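Local structure of 6-phosphogluconate dehydrogenase NAD-binding (4GBJ) at residues I181-E186 and W282-A286; T193-K197 and A289-L295; I245-L249 and A262-R266. The protein probably works as an NAD(P)-dependent oxidoreductase of the 6-phosphogluconate and 3-hydroxyisobutyrate dehydrogenase superfamily. All blocks are in the same frame, centred on the assembly; numbering follows the deposited sequence.

All three contacts lie in the helical C-terminal part of the chain, on the same side of the chain's centre. Contacts 1 and 2 share the long helix 169-197: contact 1 uses its middle and contact 2 its C-terminal part, their centres about 15 Å apart, with the segments 282-286 and 289-295 following in the same order. Contact 3, between helices 238-254 and 260-274, is nested along the chain within the loops closed by the other two. Its centre is about 12 Å from that of contact 1, which it touches through Ile-265, and about 22 Å from that of contact 2. Each contact also reaches the second subunit, so intrachain packing and dimer interface are built from the same helices.

Contact 1: residues I181-E186 and W282-A286; sequences IACSLE and WGALA
Leu-185 and Glu-186, on a helical turn of 181-186, face the 3-10 segment 282-286, and the backbones come nearest at Glu-186 and Ala-286, whose CA atoms are 5.2 Å apart. Successive i to i-3 bonds, Leu-285 N to Trp-282 O and Ala-286 N to Gly-283 O, keep the second segment tightly wound. Between the two, Leu-185 and Leu-285 cross at about a right angle, CD1 of Leu-185 lying 3.7 Å from CD2 of Leu-285. The same Leu-185 CD1 sits over one face of the Trp-282 indole and also packs on CA of Gly-283. At the far end of the ring Ile-181 brings in CG2, 3.5 Å from Trp-282 CH2; with CG2 anti to the backbone N, this methyl is the branch that meets the indole. The Leu-285 methyl CD1 rests beside the backbone N and the carboxylate of Glu-186. Water 1 bridges polar atoms of this buried contact, donating to Glu-186 OE2 at 2.6 Å and to the Leu-285 backbone O at 2.9 Å, while OE1 of Glu-186 is held by a salt bridge to Arg-268. The 3-10 segment thus packs against the middle of helix 169-197, the long helix of this family's all-helical C-terminal domain, with Val-226 of helix 217-228 touching Leu-185, Phe-269 of helix 260-274 touching Leu-285, and Leu-213 of the second subunit packing on Ile-181.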
loop_
_atom_site.group_PDB
_atom_site.type_symbol
_atom_site.label_atom_id
_atom_site.label_comp_id
_atom_site.label_asym_id
_atom_site.label_seq_id
_atom_site.Cartn_x
_atom_site.Cartn_y
_atom_site.Cartn_z
ATOM N N ILE B 181 3.235 1.016 -6.351
ATOM C CA ILE B 181 1.919 0.695 -6.912
ATOM C C ILE B 181 1.878 -0.799 -7.250
ATOM O O ILE B 181 0.920 -1.473 -6.893
ATOM C CB ILE B 181 1.549 1.560 -8.098
ATOM C CG1 ILE B 181 1.350 3.038 -7.667
ATOM C CG2 ILE B 181 0.244 0.997 -8.792
ATOM C CD1 ILE B 181 1.353 4.023 -8.895
ATOM N N ALA B 182 2.933 -1.311 -7.900
ATOM C CA ALA B 182 3.072 -2.718 -8.309
ATOM C C ALA B 182 3.087 -3.632 -7.082
ATOM O O ALA B 182 2.442 -4.700 -7.114
ATOM C CB ALA B 182 4.328 -2.923 -9.147
ATOM N N CYS B 183 3.770 -3.226 -6.005
ATOM C CA CYS B 183 3.735 -3.983 -4.738
ATOM C C CYS B 183 2.323 -4.033 -4.157
ATOM O O CYS B 183 1.938 -5.040 -3.588
ATOM C CB CYS B 183 4.691 -3.393 -3.714
ATOM S SG CYS B 183 6.423 -3.601 -4.113
ATOM N N SER B 184 1.579 -2.951 -4.269
ATOM C CA SER B 184 0.196 -2.880 -3.748
ATOM C C SER B 184 -0.662 -3.852 -4.484
ATOM O O SER B 184 -1.452 -4.558 -3.877
ATOM C CB SER B 184 -0.335 -1.448 -3.853
ATOM O OG SER B 184 0.577 -0.617 -3.146
ATOM N N LEU B 185 -0.502 -3.914 -5.809
ATOM C CA LEU B 185 -1.222 -4.893 -6.613
ATOM C C LEU B 185 -0.893 -6.332 -6.210
ATOM O O LEU B 185 -1.779 -7.170 -6.095
ATOM C CB LEU B 185 -0.871 -4.731 -8.082
ATOM C CG LEU B 185 -1.586 -3.551 -8.795
ATOM C CD1 LEU B 185 -0.798 -3.162 -10.074
ATOM C CD2 LEU B 185 -3.008 -3.917 -9.130
ATOM N N GLU B 186 0.394 -6.614 -6.026
ATOM C CA GLU B 186 0.829 -7.945 -5.667
ATOM C C GLU B 186 0.327 -8.351 -4.265
ATOM O O GLU B 186 -0.144 -9.469 -4.109
ATOM C CB GLU B 186 2.365 -8.055 -5.766
ATOM C CG GLU B 186 2.908 -9.340 -5.192
ATOM C CD GLU B 186 2.502 -10.592 -5.915
ATOM O OE1 GLU B 186 2.647 -11.676 -5.313
ATOM O OE2 GLU B 186 2.206 -10.516 -7.130
ATOM N N TRP B 282 -1.759 -3.681 -16.930
ATOM C CA TRP B 282 -0.596 -4.035 -16.112
ATOM C C TRP B 282 -1.011 -4.521 -14.724
ATOM O O TRP B 282 -0.278 -5.297 -14.149
ATOM C CB TRP B 282 0.397 -2.880 -16.014
ATOM C CG TRP B 282 0.022 -1.834 -15.015
ATOM C CD1 TRP B 282 -1.092 -1.045 -15.022
ATOM C CD2 TRP B 282 0.860 -1.341 -13.965
ATOM N NE1 TRP B 282 -1.025 -0.134 -13.999
ATOM C CE2 TRP B 282 0.167 -0.280 -13.342
ATOM C CE3 TRP B 282 2.128 -1.699 -13.481
ATOM C CZ2 TRP B 282 0.694 0.426 -12.250
ATOM C CZ3 TRP B 282 2.630 -1.035 -12.373
ATOM C CH2 TRP B 282 1.896 -0.006 -11.747
ATOM N N GLY B 283 -2.208 -4.157 -14.253
ATOM C CA GLY B 283 -2.778 -4.679 -13.019
ATOM C C GLY B 283 -2.873 -6.192 -12.991
ATOM O O GLY B 283 -2.916 -6.798 -11.915
ATOM N N ALA B 284 -2.915 -6.842 -14.186
ATOM C CA ALA B 284 -3.003 -8.299 -14.271
ATOM C C ALA B 284 -1.788 -8.993 -13.709
ATOM O O ALA B 284 -1.811 -10.202 -13.603
ATOM C CB ALA B 284 -3.233 -8.725 -15.720
ATOM N N LEU B 285 -0.745 -8.271 -13.241
ATOM C CA LEU B 285 0.363 -8.937 -12.549
ATOM C C LEU B 285 -0.228 -9.697 -11.331
ATOM O O LEU B 285 0.310 -10.743 -10.911
ATOM C CB LEU B 285 1.462 -7.933 -12.115
ATOM C CG LEU B 285 1.107 -7.005 -10.936
ATOM C CD1 LEU B 285 1.438 -7.628 -9.589
ATOM C CD2 LEU B 285 1.800 -5.663 -11.082
ATOM N N ALA B 286 -1.337 -9.157 -10.760
ATOM C CA ALA B 286 -1.998 -9.740 -9.589
ATOM C C ALA B 286 -2.619 -11.140 -9.847
ATOM O O ALA B 286 -2.914 -11.841 -8.868
ATOM C CB ALA B 286 -3.052 -8.789 -9.044
HETATM O O HOH W 1 0.285 -11.917 -8.245
#

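Contact 2: residues T193-K197 and A289-L295; sequences TMAEK and ASDDAGL
Lys-197, on the C-terminal part of helix 169-197, reaches across to the last residues of the chain, its NZ donating to the backbone O of Ala-293 at 2.7 Å. The ammonium meets that oxygen at a C=O...N angle of 144°, tilted 19° from the carbonyl plane. Bends at chi2 and chi3 carry the lysine chain over Ala-293, with CD 3.6 Å from its CB. Alongside, Thr-193 turns its CG2 methyl into the same alanine: CG2 to Ala-293 CB is only 3.5 Å, tighter than usual for two carbons, and CG2 also lies against the Ala-289 carbonyl oxygen. Leu-295 supplies the outer apolar piece. Its CD1 comes within 3.4 Å of Glu-196 OE1, the two side chains approaching from opposite directions, and it also packs on CG of Lys-197.

Two waters link the polar atoms on this flank. Water 2 donates to Thr-193 OG1 and hydrogen-bonds Ser-290 OG; water 3 donates to Glu-196 OE1, 2.7 Å away, and reaches the same serine oxygen. Further out, Arg-202 forms a salt bridge with Glu-196 OE1 and a hydrogen bond with Thr-193 OG1, which is also bonded to the Gly-189 carbonyl of its own helix.

What sets Ala-293 and Leu-295 in place is a Schellman motif: Leu-295 N bonds Ser-290 O, Gly-294 N bonds Asp-291 O, and Gly-294 takes the positive phi (71°) that turns the chain. The C-terminal helix 288-292 is thereby docked against the C-terminal part of helix 169-197, next to helix 202-211, and Lys-197 NZ also donates to the Val-255 carbonyl of the second subunit.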
loop_
_atom_site.group_PDB
_atom_site.type_symbol
_atom_site.label_atom_id
_atom_site.label_comp_id
_atom_site.label_asym_id
_atom_site.label_seq_id
_atom_site.Cartn_x
_atom_site.Cartn_y
_atom_site.Cartn_z
ATOM N N THR B 193 -6.450 -13.753 -2.796
ATOM C CA THR B 193 -6.421 -15.176 -3.156
ATOM C C THR B 193 -6.453 -16.030 -1.917
ATOM O O THR B 193 -7.164 -17.024 -1.921
ATOM C CB THR B 193 -5.196 -15.483 -4.057
ATOM O OG1 THR B 193 -5.372 -14.721 -5.233
ATOM C CG2 THR B 193 -5.081 -16.953 -4.430
HETATM N N MSE B 194 -5.706 -15.678 -0.855
HETATM C CA MSE B 194 -5.768 -16.429 0.388
HETATM C C MSE B 194 -7.207 -16.446 0.915
HETATM O O MSE B 194 -7.702 -17.473 1.418
HETATM C CB MSE B 194 -4.828 -15.834 1.489
HETATM C CG MSE B 194 -5.124 -16.413 2.950
HETATM SE SE MSE B 194 -3.765 -15.728 4.190
HETATM C CE MSE B 194 -4.424 -13.881 4.447
ATOM N N ALA B 195 -7.856 -15.271 0.886
ATOM C CA ALA B 195 -9.241 -15.136 1.344
ATOM C C ALA B 195 -10.153 -15.986 0.464
ATOM O O ALA B 195 -10.930 -16.814 0.978
ATOM C CB ALA B 195 -9.652 -13.661 1.307
ATOM N N GLU B 196 -9.988 -15.883 -0.865
ATOM C CA GLU B 196 -10.816 -16.634 -1.799
ATOM C C GLU B 196 -10.733 -18.137 -1.567
ATOM O O GLU B 196 -11.745 -18.822 -1.532
ATOM C CB GLU B 196 -10.424 -16.298 -3.224
ATOM C CG GLU B 196 -11.249 -17.020 -4.263
ATOM C CD GLU B 196 -10.842 -16.686 -5.679
ATOM O OE1 GLU B 196 -9.850 -15.939 -5.867
ATOM O OE2 GLU B 196 -11.506 -17.200 -6.606
ATOM N N LYS B 197 -9.548 -18.650 -1.364
ATOM C CA LYS B 197 -9.388 -20.099 -1.129
ATOM C C LYS B 197 -9.913 -20.488 0.252
ATOM O O LYS B 197 -10.166 -21.645 0.475
ATOM C CB LYS B 197 -7.929 -20.443 -1.349
ATOM C CG LYS B 197 -7.657 -20.233 -2.830
ATOM C CD LYS B 197 -6.688 -21.111 -3.344
ATOM C CE LYS B 197 -7.118 -22.557 -3.481
ATOM N NZ LYS B 197 -5.877 -23.289 -3.726
ATOM N N ALA B 289 -0.821 -14.705 -8.408
ATOM C CA ALA B 289 -1.171 -15.312 -7.104
ATOM C C ALA B 289 -2.301 -16.322 -7.292
ATOM O O ALA B 289 -2.324 -17.321 -6.586
ATOM C CB ALA B 289 -1.600 -14.238 -6.102
ATOM N N SER B 290 -3.225 -16.048 -8.262
ATOM C CA SER B 290 -4.358 -16.917 -8.595
ATOM C C SER B 290 -3.842 -18.149 -9.307
ATOM O O SER B 290 -4.217 -19.262 -8.942
ATOM C CB SER B 290 -5.386 -16.182 -9.441
ATOM O OG SER B 290 -5.974 -15.144 -8.676
ATOM N N ASP B 291 -2.908 -17.947 -10.250
ATOM C CA ASP B 291 -2.220 -19.040 -10.945
ATOM C C ASP B 291 -1.543 -19.994 -9.987
ATOM O O ASP B 291 -1.739 -21.183 -10.076
ATOM C CB ASP B 291 -1.155 -18.510 -11.889
ATOM C CG ASP B 291 -1.647 -17.635 -12.979
ATOM O OD1 ASP B 291 -2.824 -17.802 -13.388
ATOM O OD2 ASP B 291 -0.830 -16.841 -13.517
ATOM N N ASP B 292 -0.756 -19.474 -9.078
ATOM C CA ASP B 292 -0.016 -20.280 -8.091
ATOM C C ASP B 292 -0.883 -21.004 -7.139
ATOM O O ASP B 292 -0.471 -22.055 -6.665
ATOM C CB ASP B 292 0.932 -19.440 -7.251
ATOM C CG ASP B 292 2.064 -18.806 -8.005
ATOM O OD1 ASP B 292 2.270 -19.176 -9.163
ATOM O OD2 ASP B 292 2.812 -17.999 -7.387
ATOM N N ALA B 293 -2.064 -20.493 -6.858
ATOM C CA ALA B 293 -3.020 -21.145 -5.980
ATOM C C ALA B 293 -4.011 -22.054 -6.746
ATOM O O ALA B 293 -4.988 -22.480 -6.150
ATOM C CB ALA B 293 -3.784 -20.090 -5.176
ATOM N N GLY B 294 -3.747 -22.349 -8.005
ATOM C CA GLY B 294 -4.537 -23.255 -8.854
ATOM C C GLY B 294 -5.900 -22.756 -9.289
ATOM O O GLY B 294 -6.774 -23.576 -9.553
ATOM N N LEU B 295 -6.122 -21.439 -9.318
ATOM C CA LEU B 295 -7.433 -20.877 -9.662
ATOM C C LEU B 295 -7.557 -20.396 -11.100
ATOM O O LEU B 295 -8.535 -19.709 -11.404
ATOM C CB LEU B 295 -7.762 -19.686 -8.746
ATOM C CG LEU B 295 -7.858 -20.036 -7.289
ATOM C CD1 LEU B 295 -8.022 -18.792 -6.470
ATOM C CD2 LEU B 295 -9.015 -21.015 -7.061
HETATM O O HOH W 2 -5.081 -12.680 -7.593
HETATM O O HOH W 3 -8.654 -15.684 -8.298
#

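Contact 3: residues I245-L249 and A262-R266; sequences INLTL and ADIIR
Ile-245 stands opposite Arg-266 where the helical segments 245-249 and 262-266 run roughly antiparallel, their axes 9.9 Å apart at closest approach and their N-to-C directions 148° apart. Both branches of Ile-245 are used. CG1, anti to the backbone N (chi1 -160°), leads CD1 to the CB of Ala-262 at 3.7 Å, and the side chains of Ile-245 and Ile-265 cross at about a right angle, CG1 of Ile-245 3.7 Å from CG2 of Ile-265. The other branch, CG2, rests on CA and CB of Arg-266. One turn later Leu-249 splits its methyls: CD2 lies 3.7 Å from Ala-262 CB and also meets Asp-263 OD1, whereas CD1 lies against the aliphatic part of Arg-266, 3.5 Å from its CD.

The two helices are consecutive, 238-254 and 260-274, so this is a helical hairpin within the all-helical domain that follows the Rossmann-type domain in this superfamily. Small Ala-262 gives both Ile-245 and Leu-249 a place to pack.

Toward the outer side the contact becomes polar. The arginine chain is extended from CG to NE, passing Asn-246 so that OD1 of the amide lies 3.2 Å from CD and at the edge of the guanidinium, in its plane; the amide plane itself is turned 50° from that group. Water 4 accepts from Asn-246 ND2 at 2.9 Å and, weakly, from Arg-266 NE. On the inner side Phe-179 of helix 169-197 packs on Ala-262, and Leu-285 of the later loop touches Ile-265.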
loop_
_atom_site.group_PDB
_atom_site.type_symbol
_atom_site.label_atom_id
_atom_site.label_comp_id
_atom_site.label_asym_id
_atom_site.label_seq_id
_atom_site.Cartn_x
_atom_site.Cartn_y
_atom_site.Cartn_z
ATOM N N ILE B 245 9.398 -2.007 -14.134
ATOM C CA ILE B 245 10.068 -2.676 -13.023
ATOM C C ILE B 245 11.553 -2.953 -13.360
ATOM O O ILE B 245 12.378 -2.918 -12.466
ATOM C CB ILE B 245 9.325 -3.942 -12.553
ATOM C CG1 ILE B 245 9.716 -4.329 -11.162
ATOM C CG2 ILE B 245 9.505 -5.128 -13.495
ATOM C CD1 ILE B 245 9.263 -3.318 -10.058
ATOM N N ASN B 246 11.879 -3.242 -14.600
ATOM C CA ASN B 246 13.267 -3.432 -15.023
ATOM C C ASN B 246 14.072 -2.154 -14.918
ATOM O O ASN B 246 15.254 -2.244 -14.550
ATOM C CB ASN B 246 13.373 -3.989 -16.424
ATOM C CG ASN B 246 13.089 -5.486 -16.492
ATOM O OD1 ASN B 246 13.236 -6.229 -15.528
ATOM N ND2 ASN B 246 12.652 -5.981 -17.626
ATOM N N LEU B 247 13.451 -0.951 -15.159
ATOM C CA LEU B 247 14.156 0.332 -14.957
ATOM C C LEU B 247 14.497 0.469 -13.463
ATOM O O LEU B 247 15.578 0.892 -13.109
ATOM C CB LEU B 247 13.298 1.530 -15.399
ATOM C CG LEU B 247 12.978 1.720 -16.897
ATOM C CD1 LEU B 247 12.182 2.943 -17.095
ATOM C CD2 LEU B 247 14.244 1.818 -17.741
ATOM N N THR B 248 13.550 0.112 -12.586
ATOM C CA THR B 248 13.748 0.162 -11.140
ATOM C C THR B 248 14.878 -0.778 -10.710
ATOM O O THR B 248 15.744 -0.394 -9.908
ATOM C CB THR B 248 12.434 -0.167 -10.462
ATOM O OG1 THR B 248 11.494 0.829 -10.860
ATOM C CG2 THR B 248 12.564 -0.278 -8.934
ATOM N N LEU B 249 14.839 -2.012 -11.177
ATOM C CA LEU B 249 15.874 -2.978 -10.824
ATOM C C LEU B 249 17.247 -2.528 -11.299
ATOM O O LEU B 249 18.213 -2.676 -10.553
ATOM C CB LEU B 249 15.549 -4.354 -11.369
ATOM C CG LEU B 249 14.382 -5.043 -10.666
ATOM C CD1 LEU B 249 13.779 -6.166 -11.553
ATOM C CD2 LEU B 249 14.840 -5.610 -9.304
ATOM N N ALA B 262 10.630 -6.206 -5.832
ATOM C CA ALA B 262 10.652 -5.931 -7.285
ATOM C C ALA B 262 10.993 -7.202 -8.125
ATOM O O ALA B 262 10.484 -7.357 -9.234
ATOM C CB ALA B 262 11.609 -4.790 -7.602
ATOM N N ASP B 263 11.800 -8.137 -7.579
ATOM C CA ASP B 263 12.128 -9.410 -8.251
ATOM C C ASP B 263 10.859 -10.233 -8.500
ATOM O O ASP B 263 10.651 -10.732 -9.603
ATOM C CB ASP B 263 13.094 -10.240 -7.416
ATOM C CG ASP B 263 14.429 -9.581 -7.081
ATOM O OD1 ASP B 263 14.796 -8.587 -7.751
ATOM O OD2 ASP B 263 15.120 -10.082 -6.206
ATOM N N ILE B 264 9.985 -10.287 -7.478
ATOM C CA ILE B 264 8.691 -10.972 -7.516
ATOM C C ILE B 264 7.811 -10.317 -8.568
ATOM O O ILE B 264 7.301 -11.028 -9.385
ATOM C CB ILE B 264 7.999 -10.982 -6.153
ATOM C CG1 ILE B 264 8.837 -11.718 -5.062
ATOM C CG2 ILE B 264 6.576 -11.564 -6.224
ATOM C CD1 ILE B 264 9.030 -12.964 -5.182
ATOM N N ILE B 265 7.725 -8.978 -8.606
ATOM C CA ILE B 265 6.923 -8.239 -9.582
ATOM C C ILE B 265 7.405 -8.532 -10.982
ATOM O O ILE B 265 6.599 -8.851 -11.865
ATOM C CB ILE B 265 6.977 -6.729 -9.259
ATOM C CG1 ILE B 265 6.230 -6.396 -7.932
ATOM C CG2 ILE B 265 6.495 -5.875 -10.373
ATOM C CD1 ILE B 265 4.821 -6.720 -7.891
ATOM N N ARG B 266 8.725 -8.462 -11.188
ATOM C CA ARG B 266 9.291 -8.810 -12.483
ATOM C C ARG B 266 8.845 -10.208 -12.937
ATOM O O ARG B 266 8.416 -10.356 -14.078
ATOM C CB ARG B 266 10.823 -8.739 -12.453
ATOM C CG ARG B 266 11.509 -9.189 -13.737
ATOM C CD ARG B 266 12.998 -8.869 -13.656
ATOM N NE ARG B 266 13.750 -9.527 -14.721
ATOM C CZ ARG B 266 14.070 -10.816 -14.758
ATOM N NH1 ARG B 266 13.684 -11.638 -13.781
ATOM N NH2 ARG B 266 14.747 -11.304 -15.782
HETATM O O HOH W 4 13.272 -8.767 -17.717
#